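Local coordinates for protein possible galactose mutarotase (Streptomyces platensis subsp. rosaceus, PDB 4RNL) that is of unproven function but, as a member of the aldose 1-epimerase family, probably interconverts the alpha and beta anomers of galactose or a related sugar, at residues 202-207 against 243-248; 275-280 against 309-314; 227-232 against 239-244; 257-262 against 270-275; 88-93 against 213-218. One frame throughout, in Å; residues are numbered along the deposited sequence. Where two conformers were deposited one is given.

Contact 1: residues 202-207 against 243-248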
# COMPACT_ATOMS: atom_id res chain seq x y z
N LEU A 202 -5.70 1.11 16.15
CA LEU A 202 -4.56 1.86 15.60
C LEU A 202 -3.81 2.54 16.72
O LEU A 202 -4.42 3.10 17.64
CB LEU A 202 -5.02 2.94 14.61
CG LEU A 202 -5.79 2.51 13.37
CD1 LEU A 202 -6.30 3.75 12.62
CD2 LEU A 202 -4.92 1.64 12.46
N ALA A 203 -2.49 2.50 16.65
CA ALA A 203 -1.68 3.23 17.62
C ALA A 203 -1.53 4.67 17.13
O ALA A 203 -0.44 5.10 16.76
CB ALA A 203 -0.33 2.57 17.80
N ALA A 204 -2.64 5.40 17.13
CA ALA A 204 -2.70 6.76 16.59
C ALA A 204 -3.67 7.62 17.40
O ALA A 204 -4.87 7.36 17.44
CB ALA A 204 -3.15 6.72 15.13
N SER A 205 -3.14 8.65 18.06
CA SER A 205 -4.00 9.52 18.86
C SER A 205 -4.44 10.74 18.06
O SER A 205 -5.21 11.57 18.55
CB SER A 205 -3.27 9.97 20.13
OG SER A 205 -2.16 10.77 19.82
N ARG A 206 -3.93 10.86 16.84
CA ARG A 206 -4.23 12.01 15.99
C ARG A 206 -4.46 11.60 14.54
O ARG A 206 -4.02 10.53 14.12
CB ARG A 206 -3.10 13.03 16.05
CG ARG A 206 -2.89 13.65 17.43
CD ARG A 206 -1.97 14.87 17.35
NE ARG A 206 -1.71 15.45 18.66
CZ ARG A 206 -2.31 16.54 19.13
NH1 ARG A 206 -3.22 17.19 18.41
NH2 ARG A 206 -2.00 16.99 20.34
N TYR A 207 -5.14 12.45 13.77
CA TYR A 207 -5.38 12.18 12.34
C TYR A 207 -5.32 13.47 11.55
O TYR A 207 -5.20 14.55 12.12
CB TYR A 207 -6.73 11.46 12.12
CG TYR A 207 -7.92 12.39 12.14
CD1 TYR A 207 -8.33 12.99 13.33
CD2 TYR A 207 -8.64 12.67 10.99
CE1 TYR A 207 -9.42 13.85 13.36
CE2 TYR A 207 -9.72 13.52 11.01
CZ TYR A 207 -10.11 14.10 12.19
OH TYR A 207 -11.18 14.97 12.20
N HIS A 243 -8.70 8.46 5.12
CA HIS A 243 -8.05 9.41 6.01
C HIS A 243 -6.70 8.91 6.47
O HIS A 243 -6.51 7.71 6.68
CB HIS A 243 -8.92 9.65 7.24
CG HIS A 243 -10.21 10.35 6.92
ND1 HIS A 243 -11.30 9.68 6.42
CD2 HIS A 243 -10.56 11.65 7.01
CE1 HIS A 243 -12.29 10.54 6.23
NE2 HIS A 243 -11.87 11.74 6.59
N ASN A 244 -5.76 9.84 6.63
CA ASN A 244 -4.45 9.55 7.18
C ASN A 244 -4.46 9.70 8.69
O ASN A 244 -4.97 10.69 9.23
CB ASN A 244 -3.41 10.53 6.58
CG ASN A 244 -2.04 10.40 7.24
OD1 ASN A 244 -1.28 9.48 6.93
ND2 ASN A 244 -1.72 11.34 8.13
N PHE A 245 -3.89 8.71 9.38
CA PHE A 245 -3.68 8.78 10.82
C PHE A 245 -2.21 9.10 11.12
O PHE A 245 -1.31 8.57 10.49
CB PHE A 245 -4.10 7.45 11.47
CG PHE A 245 -5.58 7.21 11.41
CD1 PHE A 245 -6.17 6.72 10.25
CD2 PHE A 245 -6.39 7.54 12.49
CE1 PHE A 245 -7.54 6.53 10.18
CE2 PHE A 245 -7.76 7.35 12.43
CZ PHE A 245 -8.34 6.85 11.27
N ALA A 246 -1.98 10.00 12.08
CA ALA A 246 -0.64 10.30 12.55
C ALA A 246 -0.26 9.28 13.62
O ALA A 246 -0.72 9.35 14.76
CB ALA A 246 -0.58 11.73 13.12
N LEU A 247 0.56 8.31 13.24
CA LEU A 247 0.92 7.23 14.15
C LEU A 247 1.74 7.75 15.31
O LEU A 247 2.64 8.58 15.13
CB LEU A 247 1.72 6.17 13.38
CG LEU A 247 0.94 5.62 12.19
CD1 LEU A 247 1.80 4.62 11.40
CD2 LEU A 247 -0.34 4.96 12.67
N ASP A 248 1.43 7.28 16.52
CA ASP A 248 2.20 7.69 17.69
C ASP A 248 3.67 7.32 17.52
O ASP A 248 4.00 6.20 17.11
CB ASP A 248 1.62 7.04 18.96
CG ASP A 248 0.18 7.45 19.23
OD1 ASP A 248 -0.25 8.53 18.74
OD2 ASP A 248 -0.54 6.70 19.92
O HOH W 1 2.27 4.11 16.75
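Leu202 sets its CD1 methyl squarely over the face of the Phe245 ring, 3.6 Å from the centroid and 5° off the ring normal, a CH-pi contact almost equidistant from all six ring carbons. Phe245 CG is anti to the carbonyl carbon (chi1 -68°), which puts the root of the ring under that methyl, and the two side chains meet at about a right angle. Phe245 CB is touched by Ala204 CB at 3.9 Å, and Tyr207 CB comes to 4.0 Å from Phe245 CD2. At the other end of the contact the bonds are polar. Asp248 N donates to Ala203 O (2.9 Å, nearly straight at 166°), and the Asp248 carboxylate answers by taking Ser205 N on OD1, from the syn side, at 3.0 Å. Ser205 OG reaches the same oxygen from the opposite face of the carboxylate plane, but this serine has two conformers and that bond is doubtful. Water 1 donates to both Ala203 O and Asp248 O. Behind these contacts stands the backbone: Ala203 centres an inverse gamma turn, Ala246 N donates to Arg206 O at 2.9 Å, and Tyr207 and Phe245 form an antiparallel non-hydrogen-bonded pair. In the sheet, strand 206-208 lies between 242-246 and 222-223, while 278-282 flanks 242-246 on its other edge. Leu202, ending strand 199-202, belongs to the other sheet and packs on Leu279 and Ala259.

Contact 2: residues 275-280 against 309-314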
# COMPACT_ATOMS: atom_id res chain seq x y z
N THR A 275 7.85 1.47 9.80
CA THR A 275 8.74 2.57 10.15
C THR A 275 8.06 3.92 9.88
O THR A 275 8.52 4.96 10.35
CB THR A 275 10.00 2.51 9.28
OG1 THR A 275 9.61 2.41 7.91
CG2 THR A 275 10.85 1.29 9.65
N GLU A 276 6.98 3.89 9.12
CA GLU A 276 6.32 5.12 8.65
C GLU A 276 5.60 5.89 9.76
O GLU A 276 5.17 5.30 10.76
CB GLU A 276 5.30 4.76 7.55
CG GLU A 276 5.95 4.28 6.26
CD GLU A 276 6.62 5.41 5.49
OE1 GLU A 276 6.15 6.56 5.57
OE2 GLU A 276 7.63 5.14 4.79
N PRO A 277 5.43 7.21 9.57
CA PRO A 277 4.73 8.04 10.55
C PRO A 277 3.21 8.10 10.33
O PRO A 277 2.47 8.61 11.18
CB PRO A 277 5.32 9.42 10.29
CG PRO A 277 5.56 9.42 8.78
CD PRO A 277 6.03 8.02 8.49
N GLY A 278 2.76 7.62 9.19
CA GLY A 278 1.36 7.76 8.85
C GLY A 278 0.74 6.49 8.32
O GLY A 278 1.43 5.56 7.88
N LEU A 279 -0.59 6.44 8.36
CA LEU A 279 -1.32 5.31 7.81
C LEU A 279 -2.59 5.83 7.18
O LEU A 279 -3.39 6.49 7.83
CB LEU A 279 -1.62 4.30 8.92
CG LEU A 279 -2.40 3.02 8.57
CD1 LEU A 279 -2.00 1.90 9.52
CD2 LEU A 279 -3.89 3.25 8.70
N GLN A 280 -2.79 5.53 5.90
CA GLN A 280 -4.04 5.86 5.24
C GLN A 280 -5.00 4.69 5.43
O GLN A 280 -4.67 3.56 5.08
CB GLN A 280 -3.82 6.09 3.74
CG GLN A 280 -5.01 6.72 3.02
CD GLN A 280 -5.09 8.21 3.24
OE1 GLN A 280 -4.15 8.83 3.75
NE2 GLN A 280 -6.23 8.81 2.87
N THR A 309 0.78 2.34 4.79
CA THR A 309 1.75 3.06 5.62
C THR A 309 2.47 4.05 4.73
O THR A 309 2.87 3.72 3.61
CB THR A 309 2.73 2.08 6.25
OG1 THR A 309 3.36 1.32 5.22
CG2 THR A 309 1.99 1.10 7.18
N GLN A 310 2.65 5.28 5.23
CA GLN A 310 3.05 6.36 4.34
C GLN A 310 3.48 7.59 5.13
O GLN A 310 3.28 7.67 6.34
CB GLN A 310 1.85 6.73 3.47
CG GLN A 310 0.67 7.23 4.32
CD GLN A 310 -0.45 7.79 3.49
OE1 GLN A 310 -0.52 7.57 2.28
NE2 GLN A 310 -1.35 8.54 4.14
N HIS A 311 4.09 8.54 4.43
CA HIS A 311 4.17 9.91 4.96
C HIS A 311 2.84 10.61 4.64
O HIS A 311 2.06 10.12 3.82
CB HIS A 311 5.37 10.65 4.38
CG HIS A 311 6.66 10.38 5.10
ND1 HIS A 311 7.10 9.10 5.38
CD2 HIS A 311 7.59 11.21 5.61
CE1 HIS A 311 8.25 9.16 6.02
NE2 HIS A 311 8.57 10.43 6.17
N PHE A 312 2.58 11.74 5.29
CA PHE A 312 1.26 12.37 5.25
C PHE A 312 0.91 12.93 3.86
O PHE A 312 1.81 13.37 3.13
CB PHE A 312 1.19 13.54 6.25
CG PHE A 312 1.43 13.15 7.69
CD1 PHE A 312 1.52 11.82 8.09
CD2 PHE A 312 1.55 14.15 8.65
CE1 PHE A 312 1.74 11.50 9.43
CE2 PHE A 312 1.76 13.84 9.99
CZ PHE A 312 1.86 12.51 10.38
N PRO A 313 -0.39 12.94 3.50
CA PRO A 313 -0.84 13.56 2.25
C PRO A 313 -0.35 15.00 2.13
O PRO A 313 -0.33 15.71 3.14
CB PRO A 313 -2.37 13.54 2.38
CG PRO A 313 -2.64 12.36 3.26
CD PRO A 313 -1.50 12.31 4.24
N ASP A 314 0.03 15.39 0.92
CA ASP A 314 0.40 16.77 0.59
C ASP A 314 1.67 17.25 1.30
O ASP A 314 1.87 18.46 1.45
CB ASP A 314 -0.76 17.74 0.85
CG ASP A 314 -0.61 19.04 0.07
OD1 ASP A 314 -0.05 18.98 -1.05
OD2 ASP A 314 -1.03 20.11 0.57
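The His311 ring carries Pro277 CG over the centre of one face, a CH-pi contact 3.8 Å from the centroid, and has the Glu276 carboxylate at its edge. Phe312 turns only its edge to the partner segment, with Pro277 O and Gly278 CA near the ring plane, the former 3.5 Å from Phe312 CE1. These groups flank the end of an antiparallel strand pair, 278-280 with 309-310, in one sheet of the beta-sandwich fold. His311 ND1 donates to Glu276 OE1, a His-carboxylate hydrogen bond whose 2.7 Å length is less sure because that oxygen sits too close to a neighbour in the model; Glu276 OE2 is taken up by Ser334 OG. Gln310 N donates to Gly278 O at 2.9 Å, from well above the carbonyl plane, and the return bond from Gly278 N to Gln310 O is weak. A beta carbon at Gly278 would run into both Gln310 O and Phe312 CD1, consistent with a glycine at this close pairing. Gln310 CG sits between the backbone N and the carbonyl carbon (chi1 62°), and the chain runs out extended to an amide shared between Gln280 OE1 and Asn244 OD1. An alanine here would probably leave both acceptors without this donor, the Gln280 amide then being held from its NE2 side by Asp242. A bound glycerol, probably from the crystallisation liquor, lies about 4 Å from the Gln280 side chain. Gln310 NE2 meets Gln280 OE1 at 2.8 Å, on a lone pair in the carbonyl plane, with the two amide planes 60° apart.

Contact 3: residues 227-232 against 239-244. With PO4 (phosphate ion), chain G.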
# COMPACT_ATOMS: atom_id res chain seq x y z
N THR A 227 -14.11 11.68 18.38
CA THR A 227 -14.50 11.66 16.97
C THR A 227 -14.64 10.24 16.44
O THR A 227 -14.26 9.26 17.10
CB THR A 227 -13.43 12.33 16.09
OG1 THR A 227 -12.32 11.43 15.93
CG2 THR A 227 -12.94 13.65 16.68
N ARG A 228 -15.16 10.12 15.23
CA ARG A 228 -15.31 8.82 14.58
C ARG A 228 -13.96 8.23 14.19
O ARG A 228 -13.89 7.09 13.71
CB ARG A 228 -16.20 8.97 13.33
CG ARG A 228 -15.54 9.76 12.19
CD ARG A 228 -16.54 10.09 11.07
NE ARG A 228 -16.97 8.86 10.44
CZ ARG A 228 -16.38 8.31 9.38
NH1 ARG A 228 -16.84 7.18 8.89
NH2 ARG A 228 -15.35 8.91 8.79
N PHE A 229 -12.88 8.97 14.39
CA PHE A 229 -11.55 8.48 13.99
C PHE A 229 -10.78 7.85 15.15
O PHE A 229 -9.61 7.50 15.02
CB PHE A 229 -10.74 9.61 13.34
CG PHE A 229 -11.48 10.29 12.22
CD1 PHE A 229 -11.50 9.73 10.95
CD2 PHE A 229 -12.18 11.47 12.45
CE1 PHE A 229 -12.19 10.34 9.92
CE2 PHE A 229 -12.88 12.09 11.42
CZ PHE A 229 -12.88 11.53 10.15
N ASP A 230 -11.45 7.70 16.30
CA ASP A 230 -10.80 7.08 17.46
C ASP A 230 -10.78 5.56 17.34
O ASP A 230 -11.81 4.90 17.52
CB ASP A 230 -11.50 7.51 18.76
CG ASP A 230 -10.69 7.18 20.01
OD1 ASP A 230 -9.68 6.45 19.90
OD2 ASP A 230 -11.08 7.63 21.12
N PHE A 231 -9.61 5.01 17.02
CA PHE A 231 -9.38 3.56 16.96
C PHE A 231 -8.34 3.14 18.00
O PHE A 231 -7.68 2.11 17.84
CB PHE A 231 -8.87 3.13 15.56
CG PHE A 231 -9.94 3.11 14.49
CD1 PHE A 231 -10.76 2.00 14.33
CD2 PHE A 231 -10.09 4.19 13.61
CE1 PHE A 231 -11.74 1.97 13.34
CE2 PHE A 231 -11.07 4.16 12.61
CZ PHE A 231 -11.90 3.05 12.47
N ARG A 232 -8.19 3.94 19.05
CA ARG A 232 -7.18 3.63 20.05
C ARG A 232 -7.50 2.33 20.79
O ARG A 232 -6.59 1.61 21.21
CB ARG A 232 -7.01 4.80 21.02
CG ARG A 232 -6.29 6.02 20.39
CD ARG A 232 -6.29 7.20 21.35
NE ARG A 232 -7.66 7.59 21.71
CZ ARG A 232 -7.99 8.35 22.74
NH1 ARG A 232 -7.04 8.84 23.54
NH2 ARG A 232 -9.26 8.63 22.98
N GLY A 239 -17.68 2.45 9.51
CA GLY A 239 -17.98 3.57 8.63
C GLY A 239 -17.06 3.65 7.42
O GLY A 239 -16.19 2.79 7.23
N ALA A 240 -17.25 4.69 6.61
CA ALA A 240 -16.39 4.95 5.47
C ALA A 240 -15.22 5.82 5.92
O ALA A 240 -15.42 6.78 6.69
CB ALA A 240 -17.18 5.67 4.38
N TYR A 241 -14.02 5.48 5.46
CA TYR A 241 -12.83 6.27 5.75
C TYR A 241 -11.99 6.43 4.49
O TYR A 241 -11.98 5.57 3.61
CB TYR A 241 -11.98 5.60 6.85
CG TYR A 241 -12.68 5.56 8.19
CD1 TYR A 241 -12.57 6.62 9.08
CD2 TYR A 241 -13.45 4.47 8.56
CE1 TYR A 241 -13.23 6.61 10.30
CE2 TYR A 241 -14.11 4.43 9.79
CZ TYR A 241 -13.99 5.51 10.65
OH TYR A 241 -14.64 5.49 11.87
N ASP A 242 -11.31 7.56 4.40
CA ASP A 242 -10.26 7.78 3.42
C ASP A 242 -9.38 8.84 4.04
O ASP A 242 -9.34 9.99 3.58
CB ASP A 242 -10.84 8.25 2.09
CG ASP A 242 -9.80 8.33 0.99
OD1 ASP A 242 -8.65 7.89 1.22
OD2 ASP A 242 -10.14 8.82 -0.11
N HIS A 243 -8.70 8.46 5.12
CA HIS A 243 -8.05 9.41 6.01
C HIS A 243 -6.70 8.91 6.47
O HIS A 243 -6.51 7.71 6.68
CB HIS A 243 -8.92 9.65 7.24
CG HIS A 243 -10.21 10.35 6.92
ND1 HIS A 243 -11.30 9.68 6.42
CD2 HIS A 243 -10.56 11.65 7.01
CE1 HIS A 243 -12.29 10.54 6.23
NE2 HIS A 243 -11.87 11.74 6.59
N ASN A 244 -5.76 9.84 6.63
CA ASN A 244 -4.45 9.55 7.18
C ASN A 244 -4.46 9.70 8.69
O ASN A 244 -4.97 10.69 9.23
CB ASN A 244 -3.41 10.53 6.58
CG ASN A 244 -2.04 10.40 7.24
OD1 ASN A 244 -1.28 9.48 6.93
ND2 ASN A 244 -1.72 11.34 8.13
P PO4 G . -9.21 10.64 26.18
O1 PO4 G . -9.60 11.90 26.90
O2 PO4 G . -10.19 10.37 25.06
O3 PO4 G . -7.81 10.78 25.62
O4 PO4 G . -9.27 9.48 27.14
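Arg228 and Tyr241 lead a cation-pi and aromatic contact in which the loop between strands 222-223 and 235-236 folds against the approach to strand 242-246. The Arg228 guanidinium lies flat on one face of the Tyr241 ring, planes 15° apart and centres 4.1 Å apart. Arg228 CG lies between the backbone N and the carbonyl carbon (chi1 69°), and a bend at chi3 turns NE toward the ring. Phe231 comes to the opposite face with its edge, Phe231 CZ being 3.7 Å from Tyr241 CZ. Tyr241 OH donates to Arg228 O at 2.6 Å, and Arg235 reaches both of those oxygens as well. End-on, Arg228 grips a single acceptor: NH1 is 2.6 Å and NH2 3.0 Å from Ala240 O, which lies in the guanidinium plane. An alanine in place of Tyr241 would probably leave the guanidinium without its flat bed, the Phe231 edge without a face to meet, and Arg228 O without the hydroxyl. Phe229 points CE1 over the centre of the His243 ring, edge to face. Farther along, Arg232 pairs side-on with Asp230 and holds a phosphate, probably from the crystallisation liquor. Phe229 comes from the type I turn Thr227 to Asp230, and with Phe231, Tyr241 and His243 it forms an aromatic cluster.

Contact 4: residues 257-262 against 270-275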
# COMPACT_ATOMS: atom_id res chain seq x y z
N THR A 257 4.58 -2.39 15.71
CA THR A 257 3.17 -2.66 15.40
C THR A 257 2.35 -1.38 15.57
O THR A 257 2.40 -0.76 16.63
CB THR A 257 2.61 -3.73 16.33
OG1 THR A 257 3.37 -4.94 16.16
CG2 THR A 257 1.14 -4.01 16.01
N VAL A 258 1.62 -0.99 14.54
CA VAL A 258 0.83 0.25 14.59
C VAL A 258 -0.64 -0.01 14.33
O VAL A 258 -1.49 0.86 14.57
CB VAL A 258 1.32 1.29 13.57
CG1 VAL A 258 2.76 1.73 13.89
CG2 VAL A 258 1.21 0.72 12.15
N ALA A 259 -0.96 -1.21 13.84
CA ALA A 259 -2.35 -1.54 13.54
C ALA A 259 -2.60 -3.01 13.78
O ALA A 259 -1.75 -3.85 13.46
CB ALA A 259 -2.68 -1.18 12.10
N GLU A 260 -3.76 -3.32 14.35
CA GLU A 260 -4.20 -4.70 14.50
C GLU A 260 -5.60 -4.82 13.94
O GLU A 260 -6.51 -4.13 14.40
CB GLU A 260 -4.18 -5.12 15.98
CG GLU A 260 -2.77 -5.21 16.56
CD GLU A 260 -2.76 -5.43 18.06
OE1 GLU A 260 -3.81 -5.18 18.70
OE2 GLU A 260 -1.72 -5.84 18.60
N LEU A 261 -5.76 -5.68 12.94
CA LEU A 261 -7.04 -5.87 12.28
C LEU A 261 -7.47 -7.31 12.55
O LEU A 261 -6.63 -8.23 12.56
CB LEU A 261 -6.87 -5.64 10.78
CG LEU A 261 -8.08 -5.72 9.85
CD1 LEU A 261 -9.08 -4.59 10.09
CD2 LEU A 261 -7.57 -5.67 8.40
N TYR A 262 -8.76 -7.51 12.79
CA TYR A 262 -9.25 -8.83 13.18
C TYR A 262 -10.64 -9.10 12.63
O TYR A 262 -11.53 -8.25 12.71
CB TYR A 262 -9.25 -8.95 14.71
CG TYR A 262 -9.87 -10.23 15.24
CD1 TYR A 262 -9.30 -11.46 14.95
CD2 TYR A 262 -11.00 -10.20 16.04
CE1 TYR A 262 -9.86 -12.64 15.43
CE2 TYR A 262 -11.56 -11.37 16.54
CZ TYR A 262 -10.99 -12.59 16.22
OH TYR A 262 -11.55 -13.77 16.71
N LEU A 270 -4.41 -9.71 11.70
CA LEU A 270 -3.24 -9.07 11.10
C LEU A 270 -2.66 -8.07 12.07
O LEU A 270 -3.39 -7.26 12.65
CB LEU A 270 -3.64 -8.32 9.83
CG LEU A 270 -2.60 -7.36 9.23
CD1 LEU A 270 -1.44 -8.15 8.63
CD2 LEU A 270 -3.26 -6.49 8.19
N ALA A 271 -1.34 -8.14 12.26
CA ALA A 271 -0.60 -7.10 12.96
C ALA A 271 0.29 -6.43 11.93
O ALA A 271 1.12 -7.09 11.29
CB ALA A 271 0.23 -7.69 14.09
N LEU A 272 0.11 -5.12 11.77
CA LEU A 272 0.84 -4.36 10.76
C LEU A 272 1.90 -3.52 11.47
O LEU A 272 1.56 -2.70 12.34
CB LEU A 272 -0.13 -3.42 10.03
CG LEU A 272 0.40 -2.67 8.80
CD1 LEU A 272 0.84 -3.66 7.74
CD2 LEU A 272 -0.63 -1.71 8.22
N ALA A 273 3.17 -3.73 11.12
CA ALA A 273 4.27 -2.98 11.72
C ALA A 273 4.95 -2.14 10.66
O ALA A 273 5.06 -2.56 9.50
CB ALA A 273 5.26 -3.91 12.38
N THR A 274 5.41 -0.94 11.03
CA THR A 274 6.01 -0.05 10.04
C THR A 274 6.97 0.95 10.65
O THR A 274 6.93 1.24 11.85
CB THR A 274 4.93 0.71 9.24
OG1 THR A 274 5.53 1.36 8.11
CG2 THR A 274 4.22 1.75 10.11
N THR A 275 7.85 1.47 9.80
CA THR A 275 8.74 2.57 10.15
C THR A 275 8.06 3.92 9.88
O THR A 275 8.52 4.96 10.35
CB THR A 275 10.00 2.51 9.28
OG1 THR A 275 9.61 2.41 7.91
CG2 THR A 275 10.85 1.29 9.65
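Ala259 and Leu272 stand side by side across a beta hairpin, CB to CB at 4.0 Å, on the face of the sheet that also bears Leu261 and Leu270. Strands 257-262 and 270-274 run antiparallel at 153°, and a classic beta bulge interrupts their pairing, with Val258 and Ala259 both set opposite Leu272. Leu261 CB and Leu270 CB make the next rung of the same face, 4.3 Å apart. In Leu272, CG is anti to the backbone N (chi1 -171°), and its side chain packs on Leu307 and Thr309 of strand 305-310; this is the side by which the hairpin faces the other sheet. The reverse side carries Thr257, Glu260, Ala271 and Ala273. There Thr257 CG2 comes to 4.2 Å from Ala271 CB, and Glu260 turns its carboxylate to a salt bridge with Arg201. Beyond the bulge Val258 and Thr274 cross obliquely, methyl against methyl, CG2 to CG2 at 3.8 Å; Thr274 OG1 bonds instead with Thr336 OG1. Regular backbone bonds hold the rest, Leu272 N to Ala259 O and the pair between Leu261 and Leu270. At the bulge, Leu272 O accepts twice: Val258 N arrives at 2.8 Å, nearly along the C=O axis, and Ala259 N at a longer 3.3 Å. The same oxygen is touched by a side chain too, Val258 CG2 lying 3.4 Å from Leu272 O.

Contact 5: residues 88-93 against 213-218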
# COMPACT_ATOMS: atom_id res chain seq x y z
N ARG A 88 -1.91 12.28 -2.24
CA ARG A 88 -2.19 13.48 -3.02
C ARG A 88 -1.19 14.61 -2.83
O ARG A 88 -0.70 14.84 -1.72
CB ARG A 88 -3.60 13.99 -2.72
CG ARG A 88 -4.69 13.02 -3.12
CD ARG A 88 -6.09 13.52 -2.79
NE ARG A 88 -7.07 12.64 -3.42
CZ ARG A 88 -7.49 11.49 -2.90
NH1 ARG A 88 -7.03 11.09 -1.72
NH2 ARG A 88 -8.36 10.73 -3.56
N ILE A 89 -0.91 15.31 -3.92
CA ILE A 89 -0.18 16.57 -3.87
C ILE A 89 -1.12 17.63 -4.40
O ILE A 89 -1.57 17.56 -5.55
CB ILE A 89 1.11 16.51 -4.72
CG1 ILE A 89 2.08 15.49 -4.13
CG2 ILE A 89 1.76 17.91 -4.81
CD1 ILE A 89 3.32 15.22 -5.00
N ALA A 90 -1.44 18.61 -3.56
CA ALA A 90 -2.44 19.61 -3.90
C ALA A 90 -2.06 20.40 -5.15
O ALA A 90 -0.92 20.85 -5.29
CB ALA A 90 -2.66 20.54 -2.71
N GLY A 91 -3.02 20.53 -6.06
CA GLY A 91 -2.85 21.36 -7.25
C GLY A 91 -1.89 20.78 -8.27
O GLY A 91 -1.52 21.47 -9.22
N ALA A 92 -1.49 19.52 -8.06
CA ALA A 92 -0.52 18.86 -8.93
C ALA A 92 0.73 19.72 -9.09
O ALA A 92 1.28 19.83 -10.19
CB ALA A 92 -1.14 18.55 -10.29
N SER A 93 1.17 20.31 -7.99
CA SER A 93 2.32 21.21 -8.03
C SER A 93 2.95 21.31 -6.65
O SER A 93 2.26 21.24 -5.63
CB SER A 93 1.87 22.60 -8.47
OG SER A 93 2.98 23.46 -8.61
N THR A 213 -11.76 17.27 -1.25
CA THR A 213 -10.96 16.62 -2.29
C THR A 213 -9.75 15.86 -1.74
O THR A 213 -8.89 15.40 -2.50
CB THR A 213 -10.52 17.61 -3.39
OG1 THR A 213 -9.75 18.67 -2.82
CG2 THR A 213 -11.72 18.20 -4.09
N GLY A 214 -9.68 15.73 -0.42
CA GLY A 214 -8.64 14.93 0.21
C GLY A 214 -7.35 15.67 0.53
O GLY A 214 -6.32 15.06 0.81
N ILE A 215 -7.40 17.00 0.50
CA ILE A 215 -6.22 17.78 0.86
C ILE A 215 -6.32 18.18 2.32
O ILE A 215 -7.34 18.75 2.74
CB ILE A 215 -6.07 19.05 -0.00
CG1 ILE A 215 -6.03 18.69 -1.50
CG2 ILE A 215 -4.85 19.84 0.43
CD1 ILE A 215 -4.99 17.64 -1.88
N PRO A 216 -5.28 17.89 3.12
CA PRO A 216 -5.31 18.27 4.53
C PRO A 216 -5.56 19.76 4.72
O PRO A 216 -4.97 20.60 4.04
CB PRO A 216 -3.90 17.90 5.01
CG PRO A 216 -3.49 16.75 4.09
CD PRO A 216 -4.05 17.16 2.76
N VAL A 217 -6.46 20.08 5.65
CA VAL A 217 -6.72 21.47 5.98
C VAL A 217 -5.54 22.02 6.76
O VAL A 217 -4.76 21.24 7.33
CB VAL A 217 -8.03 21.62 6.79
CG1 VAL A 217 -9.20 21.05 5.99
CG2 VAL A 217 -7.91 20.90 8.13
N PRO A 218 -5.37 23.35 6.77
CA PRO A 218 -4.29 23.95 7.56
C PRO A 218 -4.40 23.52 9.02
O PRO A 218 -5.51 23.34 9.53
CB PRO A 218 -4.58 25.45 7.45
CG PRO A 218 -5.25 25.59 6.13
CD PRO A 218 -6.12 24.36 6.00
O HOH W 2 -5.90 12.37 0.76
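Arg88 and Ala90, at the end of the short strand 88-89, meet Thr213, Gly214 and Ile215 in the loop that joins strands 206-208 and 222-223. The apolar half of this surface contact belongs to Ile215, where chi2 (-53°) turns the CD1 methyl toward Ala90. Ile215 CD1 lies 3.8 Å from Ala90 CB, with Ile215 CG2 almost as near to the same carbon at 3.9 Å. The same CD1 methyl of Ile215 also comes to 4.0 Å from Arg88 CB. Arg88 then runs out extended past the loop, its CD 3.4 Å from Thr213 O. No direct hydrogen bond joins the segments; water 2 bridges them, accepting from Arg88 NH1 at 3.0 Å and donating to Gly214 O at 2.7 Å. What is tied together here, at one end of the sandwich, is the end of strand 88-89 with the turn after it and the loop 213-218, far apart in sequence, and His110 spans both by bonding Thr213 OG1 and Gly91 N. Gly214 has a positive phi, and a beta carbon there would collide with Thr213 O and crowd Arg88 CD. The guanidinium has further partners: NE donates to Asn107 OD1, and NH2 to a bound glycerol that probably came from the crystallisation liquor. Asp211 OD1 accepts from both Thr213 N and Ile215 N, while Ala90 N is bonded to Asp314 OD1.

From the N terminus, residues 88-93 open the longest loop, which contact 5 closes at 213-218. Contact 1 starts within it, at 202-207, and closes beyond it at 243-248, so the two cross. Contact 3 opens within contact 1's loop and ends on the same stretch, sharing His243 and Asn244. The hairpin of contact 4 follows, and contact 2 begins on its last residue, Thr275. Strand 242-246 ties contact 1 to contact 2 through Phe245 N to Leu279 O, and contact 4 supplies the other sheet, touching both. Contact 2 also touches contact 5, Pro313 O against Pro216 CG; contacts 4 and 5 stay about 17 Å apart at their nearest atoms.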